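Local coordinates for protein LamCAT (Aquimarina, PDB 6JH5) that hydrolyses laminarin, a marine beta-glucan, probably at internal beta-1,3 linkages, as a bacterial laminarinase of glycoside hydrolase family 16, at residues E42-T45 with N50-I53; A85-P90 with P97-L102; I119-N124 with H130-W135; I149-V154 with H158-E163; V168-W171 with N176-H179. All coordinates share one frame; numbering follows the deposited sequence. Where two conformers were deposited one is given.

Contact 1 (E42-T45 with N50-I53)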
# COMPACT_ATOMS: atom_id res chain seq x y z
N GLU A 42 2.94 10.92 14.48
CA GLU A 42 1.85 11.12 15.46
C GLU A 42 0.50 10.61 14.94
O GLU A 42 -0.32 10.26 15.72
CB GLU A 42 1.75 12.58 15.85
CG GLU A 42 2.88 13.00 16.74
CD GLU A 42 4.10 13.55 16.02
OE1 GLU A 42 4.23 13.31 14.84
OE2 GLU A 42 4.88 14.20 16.67
N ASN A 43 0.37 10.51 13.63
CA ASN A 43 -0.89 10.05 13.02
C ASN A 43 -1.02 8.52 13.08
O ASN A 43 -2.03 8.03 12.66
CB ASN A 43 -1.05 10.60 11.60
CG ASN A 43 -1.23 12.09 11.59
OD1 ASN A 43 -0.33 12.82 11.94
ND2 ASN A 43 -2.39 12.54 11.18
N ALA A 44 -0.00 7.85 13.59
CA ALA A 44 -0.03 6.38 13.74
C ALA A 44 -0.07 6.03 15.22
O ALA A 44 0.75 6.47 15.95
CB ALA A 44 1.15 5.75 13.06
N THR A 45 -1.07 5.25 15.59
CA THR A 45 -1.28 4.79 16.97
C THR A 45 -1.74 3.33 16.95
O THR A 45 -1.95 2.80 15.87
CB THR A 45 -2.35 5.62 17.69
OG1 THR A 45 -3.59 5.51 17.00
CG2 THR A 45 -1.93 7.07 17.85
N ASN A 50 -5.15 -2.91 17.07
CA ASN A 50 -5.13 -2.54 15.64
C ASN A 50 -4.21 -1.34 15.45
O ASN A 50 -4.19 -0.50 16.29
CB ASN A 50 -6.46 -1.95 15.20
CG ASN A 50 -7.51 -2.93 14.75
OD1 ASN A 50 -8.51 -2.50 14.16
ND2 ASN A 50 -7.36 -4.18 15.07
N LEU A 51 -3.48 -1.33 14.34
CA LEU A 51 -2.77 -0.11 13.95
C LEU A 51 -3.88 0.86 13.50
O LEU A 51 -4.80 0.43 12.84
CB LEU A 51 -1.85 -0.39 12.76
CG LEU A 51 -1.39 0.84 11.98
CD1 LEU A 51 -0.40 1.67 12.78
CD2 LEU A 51 -0.76 0.41 10.67
N VAL A 52 -3.78 2.09 13.94
CA VAL A 52 -4.74 3.12 13.47
C VAL A 52 -3.93 4.19 12.76
O VAL A 52 -3.10 4.76 13.37
CB VAL A 52 -5.47 3.78 14.64
CG1 VAL A 52 -6.46 4.81 14.14
CG2 VAL A 52 -6.16 2.74 15.50
N ILE A 53 -4.22 4.39 11.48
CA ILE A 53 -3.63 5.53 10.76
C ILE A 53 -4.76 6.56 10.67
O ILE A 53 -5.76 6.25 10.11
CB ILE A 53 -3.13 5.12 9.37
CG1 ILE A 53 -1.85 4.29 9.49
CG2 ILE A 53 -2.89 6.36 8.53
CD1 ILE A 53 -1.29 3.82 8.18
O HOH W 1 -3.90 7.22 14.83

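Contact 2 (A85-P90 with P97-L102)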
# COMPACT_ATOMS: atom_id res chain seq x y z
N ALA A 85 -2.92 -8.42 4.56
CA ALA A 85 -3.28 -7.56 5.70
C ALA A 85 -4.79 -7.54 5.84
O ALA A 85 -5.45 -7.59 4.84
CB ALA A 85 -2.75 -6.16 5.51
N ARG A 86 -5.27 -7.46 7.07
CA ARG A 86 -6.72 -7.33 7.33
C ARG A 86 -6.95 -5.85 7.65
O ARG A 86 -6.42 -5.40 8.61
CB ARG A 86 -7.09 -8.21 8.51
CG ARG A 86 -8.57 -8.18 8.86
CD ARG A 86 -8.98 -9.37 9.70
NE ARG A 86 -10.40 -9.31 9.96
CZ ARG A 86 -10.97 -8.89 11.07
NH1 ARG A 86 -10.26 -8.50 12.10
NH2 ARG A 86 -12.28 -8.85 11.16
N ILE A 87 -7.66 -5.17 6.76
CA ILE A 87 -7.80 -3.69 6.81
C ILE A 87 -9.26 -3.26 6.69
O ILE A 87 -9.96 -3.85 5.93
CB ILE A 87 -7.05 -3.11 5.60
CG1 ILE A 87 -5.60 -3.59 5.58
CG2 ILE A 87 -7.12 -1.59 5.57
CD1 ILE A 87 -4.83 -3.07 4.38
N ALA A 88 -9.61 -2.25 7.48
CA ALA A 88 -10.89 -1.54 7.42
C ALA A 88 -10.49 -0.10 7.10
O ALA A 88 -9.66 0.41 7.74
CB ALA A 88 -11.65 -1.65 8.72
N MET A 89 -11.09 0.48 6.07
CA MET A 89 -10.62 1.82 5.69
C MET A 89 -11.80 2.77 5.53
O MET A 89 -12.87 2.33 5.27
CB MET A 89 -9.84 1.75 4.38
CG MET A 89 -10.69 1.45 3.17
SD MET A 89 -9.66 0.83 1.80
CE MET A 89 -9.53 -0.91 2.21
N PRO A 90 -11.58 4.09 5.62
CA PRO A 90 -12.65 5.04 5.43
C PRO A 90 -13.02 5.14 3.94
O PRO A 90 -12.29 4.75 3.11
CB PRO A 90 -12.09 6.39 5.86
CG PRO A 90 -10.67 6.15 6.24
CD PRO A 90 -10.30 4.73 5.87
N PRO A 97 -6.33 5.37 0.66
CA PRO A 97 -5.63 4.36 1.44
C PRO A 97 -4.91 3.33 0.54
O PRO A 97 -5.36 3.07 -0.52
CB PRO A 97 -6.72 3.70 2.31
CG PRO A 97 -8.04 4.18 1.77
CD PRO A 97 -7.78 5.23 0.72
N ALA A 98 -3.82 2.79 1.06
CA ALA A 98 -3.05 1.80 0.28
C ALA A 98 -2.23 0.86 1.18
O ALA A 98 -1.77 1.25 2.22
CB ALA A 98 -2.14 2.51 -0.69
N PHE A 99 -2.07 -0.35 0.67
CA PHE A 99 -1.21 -1.43 1.21
C PHE A 99 -0.41 -1.89 -0.01
O PHE A 99 -0.99 -2.34 -0.96
CB PHE A 99 -2.09 -2.50 1.85
CG PHE A 99 -1.42 -3.79 2.21
CD1 PHE A 99 -0.21 -3.82 2.86
CD2 PHE A 99 -2.04 -4.99 1.93
CE1 PHE A 99 0.37 -5.03 3.20
CE2 PHE A 99 -1.45 -6.19 2.26
CZ PHE A 99 -0.25 -6.21 2.91
N TRP A 100 0.91 -1.77 0.07
CA TRP A 100 1.67 -1.96 -1.18
C TRP A 100 3.13 -2.27 -0.89
O TRP A 100 3.49 -2.43 0.24
CB TRP A 100 1.49 -0.70 -2.03
CG TRP A 100 1.84 0.62 -1.40
CD1 TRP A 100 1.27 1.22 -0.32
CD2 TRP A 100 2.77 1.59 -1.92
NE1 TRP A 100 1.80 2.46 -0.10
CE2 TRP A 100 2.71 2.72 -1.08
CE3 TRP A 100 3.64 1.61 -3.00
CZ2 TRP A 100 3.50 3.85 -1.29
CZ3 TRP A 100 4.41 2.73 -3.22
CH2 TRP A 100 4.33 3.83 -2.38
N MET A 101 3.87 -2.51 -1.97
CA MET A 101 5.29 -2.91 -1.87
C MET A 101 6.11 -2.18 -2.93
O MET A 101 5.59 -1.90 -3.96
CB MET A 101 5.46 -4.41 -2.11
CG MET A 101 4.58 -5.23 -1.21
SD MET A 101 4.90 -7.05 -1.38
CE MET A 101 6.33 -7.25 -0.32
N LEU A 102 7.38 -1.95 -2.61
CA LEU A 102 8.35 -1.35 -3.55
C LEU A 102 9.62 -2.20 -3.54
O LEU A 102 9.94 -2.74 -2.54
CB LEU A 102 8.72 0.07 -3.12
CG LEU A 102 7.70 1.15 -3.43
CD1 LEU A 102 8.05 2.42 -2.70
CD2 LEU A 102 7.59 1.40 -4.93

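Contact 3 (I119-N124 with H130-W135)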
# COMPACT_ATOMS: atom_id res chain seq x y z
N ILE A 119 -1.01 -3.97 -3.39
CA ILE A 119 -1.87 -5.10 -2.97
C ILE A 119 -3.30 -4.61 -2.83
O ILE A 119 -4.19 -5.34 -3.14
CB ILE A 119 -1.29 -5.69 -1.67
CG1 ILE A 119 0.15 -6.15 -1.91
CG2 ILE A 119 -2.17 -6.84 -1.21
CD1 ILE A 119 0.89 -6.49 -0.63
N MET A 120 -3.45 -3.42 -2.28
CA MET A 120 -4.77 -2.78 -2.13
C MET A 120 -4.63 -1.27 -2.31
O MET A 120 -3.78 -0.70 -1.68
CB MET A 120 -5.38 -3.05 -0.75
CG MET A 120 -6.77 -2.48 -0.52
SD MET A 120 -6.90 -0.67 -0.25
CE MET A 120 -6.04 -0.48 1.31
N GLU A 121 -5.43 -0.73 -3.21
CA GLU A 121 -5.63 0.72 -3.27
C GLU A 121 -7.13 1.00 -3.34
O GLU A 121 -7.82 0.26 -3.95
CB GLU A 121 -4.95 1.39 -4.45
CG GLU A 121 -3.47 1.58 -4.22
CD GLU A 121 -2.84 2.21 -5.45
OE1 GLU A 121 -2.74 1.51 -6.43
OE2 GLU A 121 -2.58 3.40 -5.40
N HIS A 122 -7.56 2.06 -2.67
CA HIS A 122 -8.97 2.48 -2.76
C HIS A 122 -8.99 4.00 -2.92
O HIS A 122 -8.15 4.63 -2.34
CB HIS A 122 -9.76 2.06 -1.53
CG HIS A 122 -11.20 2.46 -1.57
ND1 HIS A 122 -11.66 3.58 -0.96
CD2 HIS A 122 -12.24 1.93 -2.22
CE1 HIS A 122 -12.94 3.69 -1.20
NE2 HIS A 122 -13.32 2.71 -1.95
N VAL A 123 -9.94 4.52 -3.69
CA VAL A 123 -10.05 5.99 -3.81
C VAL A 123 -11.49 6.43 -3.59
O VAL A 123 -12.39 5.71 -3.93
CB VAL A 123 -9.56 6.56 -5.15
CG1 VAL A 123 -8.06 6.51 -5.33
CG2 VAL A 123 -10.27 5.91 -6.31
N ASN A 124 -11.60 7.60 -2.99
CA ASN A 124 -12.91 8.27 -2.88
C ASN A 124 -13.94 7.35 -2.22
O ASN A 124 -13.66 6.82 -1.20
CB ASN A 124 -13.29 8.80 -4.26
CG ASN A 124 -12.34 9.86 -4.76
OD1 ASN A 124 -11.82 10.62 -3.99
ND2 ASN A 124 -12.10 9.86 -6.05
N HIS A 130 -8.50 -1.92 -5.91
CA HIS A 130 -7.63 -2.17 -7.06
C HIS A 130 -6.32 -2.83 -6.66
O HIS A 130 -5.86 -2.61 -5.57
CB HIS A 130 -7.30 -0.84 -7.74
CG HIS A 130 -8.50 -0.04 -8.14
ND1 HIS A 130 -9.00 -0.08 -9.40
CD2 HIS A 130 -9.28 0.80 -7.45
CE1 HIS A 130 -10.06 0.69 -9.46
NE2 HIS A 130 -10.25 1.23 -8.29
N GLY A 131 -5.81 -3.65 -7.57
CA GLY A 131 -4.52 -4.35 -7.42
C GLY A 131 -3.72 -4.07 -8.67
O GLY A 131 -4.26 -4.19 -9.71
N THR A 132 -2.50 -3.58 -8.50
CA THR A 132 -1.73 -3.12 -9.69
C THR A 132 -0.23 -3.39 -9.56
O THR A 132 0.26 -3.45 -8.48
CB THR A 132 -1.88 -1.59 -9.77
OG1 THR A 132 -3.26 -1.27 -9.66
CG2 THR A 132 -1.34 -0.95 -11.02
N ILE A 133 0.43 -3.57 -10.71
CA ILE A 133 1.91 -3.54 -10.74
C ILE A 133 2.34 -2.36 -11.62
O ILE A 133 1.69 -2.08 -12.60
CB ILE A 133 2.59 -4.84 -11.21
CG1 ILE A 133 1.90 -5.48 -12.41
CG2 ILE A 133 2.81 -5.80 -10.04
CD1 ILE A 133 2.69 -6.61 -13.02
N HIS A 134 3.40 -1.69 -11.19
CA HIS A 134 4.05 -0.61 -11.96
C HIS A 134 5.53 -0.99 -12.11
O HIS A 134 6.08 -1.47 -11.18
CB HIS A 134 3.99 0.76 -11.28
CG HIS A 134 2.64 1.18 -10.83
ND1 HIS A 134 1.92 2.12 -11.49
CD2 HIS A 134 1.91 0.82 -9.75
CE1 HIS A 134 0.78 2.30 -10.86
NE2 HIS A 134 0.76 1.53 -9.79
N TRP A 135 6.08 -0.70 -13.28
CA TRP A 135 7.49 -1.03 -13.54
C TRP A 135 7.98 -0.26 -14.77
O TRP A 135 7.24 0.51 -15.33
CB TRP A 135 7.70 -2.54 -13.67
CG TRP A 135 7.21 -3.20 -14.92
CD1 TRP A 135 7.97 -3.66 -15.95
CD2 TRP A 135 5.86 -3.54 -15.25
NE1 TRP A 135 7.19 -4.23 -16.91
CE2 TRP A 135 5.89 -4.18 -16.51
CE3 TRP A 135 4.63 -3.36 -14.62
CZ2 TRP A 135 4.74 -4.63 -17.13
CZ3 TRP A 135 3.49 -3.78 -15.26
CH2 TRP A 135 3.54 -4.41 -16.49
O HOH W 2 -3.92 -0.86 -7.06
O HOH W 3 -1.87 2.26 -8.91

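Contact 4 (I149-V154 with H158-E163)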
# COMPACT_ATOMS: atom_id res chain seq x y z
N ILE A 149 -11.90 -5.35 -8.01
CA ILE A 149 -12.95 -6.26 -7.52
C ILE A 149 -13.97 -5.44 -6.73
O ILE A 149 -13.60 -4.60 -6.01
CB ILE A 149 -12.35 -7.39 -6.67
CG1 ILE A 149 -13.41 -8.41 -6.27
CG2 ILE A 149 -11.63 -6.82 -5.45
CD1 ILE A 149 -12.87 -9.59 -5.54
N PRO A 150 -15.28 -5.69 -6.90
CA PRO A 150 -16.26 -4.98 -6.12
C PRO A 150 -16.13 -5.35 -4.64
O PRO A 150 -15.95 -6.47 -4.32
CB PRO A 150 -17.59 -5.52 -6.63
CG PRO A 150 -17.26 -5.97 -8.02
CD PRO A 150 -15.88 -6.58 -7.91
N VAL A 151 -16.14 -4.31 -3.82
CA VAL A 151 -16.15 -4.47 -2.36
C VAL A 151 -17.22 -3.50 -1.89
O VAL A 151 -17.02 -2.32 -1.99
CB VAL A 151 -14.77 -4.15 -1.75
CG1 VAL A 151 -14.79 -4.33 -0.26
CG2 VAL A 151 -13.71 -5.02 -2.38
N SER A 152 -18.35 -4.05 -1.48
CA SER A 152 -19.41 -3.07 -0.97
C SER A 152 -19.26 -2.24 0.33
O SER A 152 -19.80 -1.15 0.40
CB SER A 152 -20.76 -3.71 -1.09
OG SER A 152 -20.81 -4.84 -0.29
N SER A 153 -18.48 -2.79 1.23
CA SER A 153 -18.17 -2.21 2.54
C SER A 153 -16.65 -2.22 2.78
O SER A 153 -16.19 -2.99 3.56
CB SER A 153 -18.91 -2.99 3.55
OG SER A 153 -18.70 -2.45 4.82
N VAL A 154 -15.95 -1.24 2.22
CA VAL A 154 -14.48 -1.15 2.48
C VAL A 154 -14.25 -0.69 3.93
O VAL A 154 -13.16 -0.86 4.40
CB VAL A 154 -13.71 -0.26 1.49
CG1 VAL A 154 -13.89 -0.74 0.07
CG2 VAL A 154 -14.07 1.21 1.63
N HIS A 158 -11.59 -6.41 5.64
CA HIS A 158 -11.42 -7.35 4.51
C HIS A 158 -9.96 -7.78 4.46
O HIS A 158 -9.13 -7.11 4.98
CB HIS A 158 -11.84 -6.72 3.18
CG HIS A 158 -13.30 -6.45 3.07
ND1 HIS A 158 -14.18 -7.37 2.61
CD2 HIS A 158 -14.03 -5.35 3.35
CE1 HIS A 158 -15.39 -6.86 2.63
NE2 HIS A 158 -15.32 -5.63 3.06
N ILE A 159 -9.71 -8.94 3.88
CA ILE A 159 -8.31 -9.44 3.80
C ILE A 159 -7.78 -9.20 2.38
O ILE A 159 -8.36 -9.69 1.47
CB ILE A 159 -8.29 -10.92 4.16
CG1 ILE A 159 -8.99 -11.12 5.50
CG2 ILE A 159 -6.87 -11.46 4.14
CD1 ILE A 159 -8.21 -10.66 6.64
N TYR A 160 -6.72 -8.43 2.28
CA TYR A 160 -6.11 -8.07 0.99
C TYR A 160 -4.81 -8.85 0.86
O TYR A 160 -4.01 -8.74 1.71
CB TYR A 160 -5.90 -6.56 0.94
CG TYR A 160 -7.20 -5.81 1.05
CD1 TYR A 160 -8.01 -5.66 -0.06
CD2 TYR A 160 -7.65 -5.33 2.25
CE1 TYR A 160 -9.21 -4.99 0.01
CE2 TYR A 160 -8.85 -4.65 2.34
CZ TYR A 160 -9.64 -4.50 1.22
OH TYR A 160 -10.82 -3.86 1.30
N THR A 161 -4.70 -9.64 -0.20
CA THR A 161 -3.56 -10.56 -0.32
C THR A 161 -2.98 -10.59 -1.74
O THR A 161 -3.70 -10.41 -2.68
CB THR A 161 -4.11 -11.98 -0.08
OG1 THR A 161 -4.85 -12.04 1.14
CG2 THR A 161 -3.10 -13.10 -0.07
N ILE A 162 -1.69 -10.86 -1.78
CA ILE A 162 -1.03 -11.27 -3.04
C ILE A 162 -0.33 -12.60 -2.79
O ILE A 162 0.06 -12.82 -1.70
CB ILE A 162 -0.02 -10.27 -3.63
CG1 ILE A 162 1.06 -9.86 -2.63
CG2 ILE A 162 -0.75 -9.09 -4.25
CD1 ILE A 162 2.30 -9.31 -3.25
N GLU A 163 -0.28 -13.42 -3.82
CA GLU A 163 0.57 -14.62 -3.85
C GLU A 163 1.55 -14.33 -4.97
O GLU A 163 1.13 -14.02 -6.02
CB GLU A 163 -0.23 -15.90 -4.03
CG GLU A 163 -1.06 -16.25 -2.81
CD GLU A 163 -1.84 -17.53 -3.01
OE1 GLU A 163 -1.62 -18.17 -4.00
OE2 GLU A 163 -2.65 -17.82 -2.19
O HOH W 4 -11.58 -3.05 3.75

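Contact 5 (V168-W171 with N176-H179)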
# COMPACT_ATOMS: atom_id res chain seq x y z
N VAL A 168 4.40 -15.74 -11.27
CA VAL A 168 3.17 -14.91 -11.29
C VAL A 168 2.93 -14.13 -10.00
O VAL A 168 3.51 -14.43 -9.01
CB VAL A 168 2.02 -15.91 -11.48
CG1 VAL A 168 1.75 -16.68 -10.20
CG2 VAL A 168 0.76 -15.28 -12.01
N ILE A 169 2.11 -13.10 -10.13
CA ILE A 169 1.56 -12.39 -8.96
C ILE A 169 0.04 -12.52 -9.10
O ILE A 169 -0.45 -12.31 -10.15
CB ILE A 169 1.97 -10.91 -8.92
CG1 ILE A 169 3.49 -10.79 -8.85
CG2 ILE A 169 1.29 -10.23 -7.73
CD1 ILE A 169 3.99 -9.40 -9.13
N LYS A 170 -0.60 -12.95 -8.02
CA LYS A 170 -2.07 -13.08 -7.98
C LYS A 170 -2.60 -12.20 -6.84
O LYS A 170 -1.99 -12.17 -5.83
CB LYS A 170 -2.44 -14.53 -7.73
CG LYS A 170 -2.22 -15.46 -8.90
CD LYS A 170 -2.50 -16.89 -8.45
CE LYS A 170 -2.53 -17.90 -9.56
NZ LYS A 170 -3.14 -19.16 -9.08
N TRP A 171 -3.73 -11.55 -7.08
CA TRP A 171 -4.36 -10.62 -6.11
C TRP A 171 -5.70 -11.18 -5.65
O TRP A 171 -6.46 -11.63 -6.45
CB TRP A 171 -4.60 -9.25 -6.72
CG TRP A 171 -3.43 -8.34 -6.91
CD1 TRP A 171 -3.12 -7.24 -6.16
CD2 TRP A 171 -2.47 -8.36 -7.97
NE1 TRP A 171 -2.02 -6.61 -6.66
CE2 TRP A 171 -1.60 -7.28 -7.77
CE3 TRP A 171 -2.25 -9.21 -9.05
CZ2 TRP A 171 -0.55 -7.02 -8.64
CZ3 TRP A 171 -1.21 -8.95 -9.91
CH2 TRP A 171 -0.37 -7.87 -9.70
N ASN A 176 -10.82 -14.14 -2.81
CA ASN A 176 -11.40 -14.12 -4.16
C ASN A 176 -10.36 -13.55 -5.14
O ASN A 176 -9.99 -12.43 -4.99
CB ASN A 176 -12.70 -13.31 -4.19
CG ASN A 176 -13.75 -13.90 -3.27
OD1 ASN A 176 -14.34 -13.20 -2.47
ND2 ASN A 176 -13.96 -15.18 -3.39
N LEU A 177 -9.95 -14.37 -6.10
CA LEU A 177 -8.93 -13.96 -7.10
C LEU A 177 -9.57 -12.96 -8.07
O LEU A 177 -10.63 -13.23 -8.54
CB LEU A 177 -8.47 -15.20 -7.86
CG LEU A 177 -7.51 -14.96 -9.00
CD1 LEU A 177 -6.20 -14.45 -8.46
CD2 LEU A 177 -7.30 -16.23 -9.79
N TYR A 178 -8.92 -11.81 -8.28
CA TYR A 178 -9.48 -10.81 -9.22
C TYR A 178 -8.42 -10.24 -10.18
O TYR A 178 -8.80 -9.59 -11.09
CB TYR A 178 -10.17 -9.69 -8.44
CG TYR A 178 -9.22 -8.82 -7.68
CD1 TYR A 178 -8.81 -9.18 -6.42
CD2 TYR A 178 -8.70 -7.68 -8.24
CE1 TYR A 178 -7.92 -8.40 -5.71
CE2 TYR A 178 -7.82 -6.88 -7.54
CZ TYR A 178 -7.42 -7.25 -6.28
OH TYR A 178 -6.54 -6.49 -5.59
N HIS A 179 -7.14 -10.47 -9.92
CA HIS A 179 -6.10 -9.93 -10.83
C HIS A 179 -4.91 -10.87 -10.82
O HIS A 179 -4.70 -11.54 -9.86
CB HIS A 179 -5.72 -8.49 -10.42
CG HIS A 179 -4.81 -7.77 -11.36
ND1 HIS A 179 -4.99 -7.76 -12.71
CD2 HIS A 179 -3.74 -7.00 -11.13
CE1 HIS A 179 -4.07 -7.02 -13.26
NE2 HIS A 179 -3.29 -6.56 -12.33

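Contact 1 (E42-T45 with N50-I53)
Thr-45 and Val-52 face each other on the same side of an antiparallel hairpin, their side chains lying at a slant to one another. With chi1 at 61°, Thr-45 places OG1 between its backbone N and carbonyl carbon, where OG1 lies 3.5 Å from Val-52 CB; the two valine methyls flank it at a greater distance. The hydroxyl also reaches a bridging water, 2.8 Å from Thr-45 OG1, and this water donates to Val-52 O. That carbonyl thus takes up both the water and the backbone N of Thr-45, the latter along an almost straight bond (168°). The reciprocal bond, from Val-52 N to Thr-45 O, is 2.8 Å long and completes the hydrogen-bonded pair. Ala-44 and Ile-53, a non-hydrogen-bonded pair, point to the other face, where Ala-44 CB meets Leu-51 CD1 diagonally at 4.4 Å. This apolar face packs on Thr-68 and Met-70 of strand 63-71 and on Ile-16 of a loop. On the other edge of strand 50-60, Leu-51 and Ile-53 pair through their backbones with Val-225 and Met-223 of strand 221-232, while Asn-50, bonded through OD1 to Tyr-157, lies next to Gly-49, which with Glu-11 and Asp-226 binds the calcium ion.

Contact 2 (A85-P90 with P97-L102)
Phe-99 holds CG anti to its backbone nitrogen (chi1 169°), which carries the ring across to Ala-85; in Met-89, CG set between backbone N and carbonyl carbon (chi1 70°) leads SD to Pro-97, and chi3 (84°) then turns CE toward Tyr-160. The methyl of Ala-85 sits over one face of the phenyl ring in a CH-pi contact, with CB 3.7 Å from the centroid of the Phe-99 ring and displaced toward the rim near CE2 and CZ. Ile-87 comes in at a slant and meets the root of the same side chain, its CD1 3.8 Å from Phe-99 CB. Farther along, Met-89 and Pro-97 cross at about a right angle, and Met-89 SD rests 3.7 Å from Pro-97 CG. An alanine in place of Phe-99 would remove the ring and is likely to leave a gap beneath Ala-85 and Ile-87, and beside Ile-119 and Val-228, which also touch it. The two segments run antiparallel with their backbones too far apart to pair: they belong to facing layers of the family 16 beta-sandwich and meet through inward-pointing side chains. Because hydrocarbon groups and one thioether make up the contact, its cohesion rests on dispersion, the exclusion of water and shape complementarity.

Contact 3 (I119-N124 with H130-W135)
Glu-121 pairs with His-130 just after a classic beta bulge, in which Ile-119 and Met-120 both face Phe-99 and the chain turns a corner. The hydrogen-bonded antiparallel pair has two backbone bonds of 3.0 Å, Glu-121 N to His-130 O and His-130 N to Glu-121 O. Beyond it, the carboxylate of Glu-121 reaches the other strand through water. OE1 of Glu-121 accepts hydrogen bonds from two waters, each 2.7 Å away; one also bonds Thr-132 OG1, itself hydrogen-bonded to Ser-146 OG, and the other lies 2.9 Å from His-134 NE2, in the plane of that ring. Trp-96 NE1 holds OE2, so both carboxylate oxygens are engaged. In His-130, chi1 (-56°) sets the ring beside the backbone N, and Glu-121 O lies in its plane, 3.8 Å from CD2; NE2 bonds Glu-126 OE1, and Trp-209 meets the ring edge-to-face. The run from Glu-116 through Ile-117 and Asp-118 to Glu-121 fits the family 16 signature, which in this family carries the catalytic carboxylates. Met-120 and His-122 pair through their backbones with Phe-99 and Pro-97 of strand 95-103, and on the far side Gly-131 pairs with Gly-147 of strand 142-150.

Contact 4 (I149-V154 with H158-E163)
The loop that leads from strand 142-150 into strand 158-164 of the family 16 beta-sandwich folds back on itself, with Val-151, Ser-153 and Val-154 gathered about the ring of His-158. NE2 of His-158 donates to Ser-153 O at 2.8 Å. The oxygen lies in the imidazole plane, but the donor stands well above the plane of the Ser-153 carbonyl and the bond is bent, 132° at the hydrogen. The side chains of Val-151 and His-158 come from opposite directions, and chi1 of -179° turns CG1 of Val-151 over one ring face, a CH-pi contact 3.8 Å from the centroid of His-158. Asp-174 OD2 bonds ND1 of His-158, so both ring nitrogens are gripped, which fixes the ring rotation and would probably favour the doubly protonated form. A leucine at His-158 would lack both ring nitrogens, and would probably leave Ser-153 O and Asp-174 without this mate and the loop freer to move. Deeper, a water lies between Val-154 O and Tyr-160 OH, at 2.8 Å from Val-154 O. The loop is tied to its surroundings by backbone bonds of Val-151 with Ala-127 and Val-154 with Met-89. Strand 158-164 lies against strand 81-88, pairing His-158 with Ile-87, and Tyr-160 packs on Val-173 of strand 168-173.

Contact 5 (V168-W171 with N176-H179)
Trp-171 is clasped between His-179 across the hairpin and Ile-169 of its own strand, in the closely packed half of the contact. His-179 lies beside it, pointing the same way, with CD2 3.4 Å from CE3 of Trp-171 over one face of the indole; the two ring planes are inclined at 40°. Ile-169 CG2 covers the opposite face. Tyr-178 reaches the root of the indole from another side: CG sits between its backbone N and carbonyl carbon (chi1 70°), which swings the ring alongside the carbonyl and CB of Trp-171, and its CZ comes to 3.5 Å from Trp-171 CB. Trp-171 N donates to His-179 O at 2.9 Å, but Trp-171 O is met by the N of the preceding residue, Tyr-178, at 3.1 Å. Two residues thus stand opposite one tryptophan, a pattern consistent with a beta bulge, and the N-to-C directions of the two short segments make 119°, well short of antiparallel. The outer side is looser and nearer solvent. There the extended Lys-170 meets the exposed Leu-177 only through aliphatic parts, CB of Lys-170 lying 3.8 Å from CD1 of Leu-177. Inward, Trp-171 NE1 bonds Asp-118 O and His-179 NE2 bonds Tyr-145 O. Strand 158-164 flanks the hairpin, where Lys-170 pairs with Glu-163, while Tyr-178 packs on Ile-149 of strand 142-150.

Contacts 2, 3 and 4 touch one another, their centres 9 to 11 Å apart. Contact 2 meets contact 3 where Phe-99 N lies 2.9 Å from Met-120 O, and contact 4 where Ala-85 O lies 3.0 Å from Tyr-160 N; Met-89 touches both neighbours. Contact 5 sets Trp-171 and Tyr-178 against Gly-131 of contact 3, and joins contact 4 where Glu-163 O lies 2.9 Å from Lys-170 N. Contact 1 stands apart, its centre about 28 Å from that of contact 5. The calcium ion lies near contact 1, about 5 Å from the side chain of Asn-50, whereas contact 3 includes the end of the family 16 signature, near which the active site is expected.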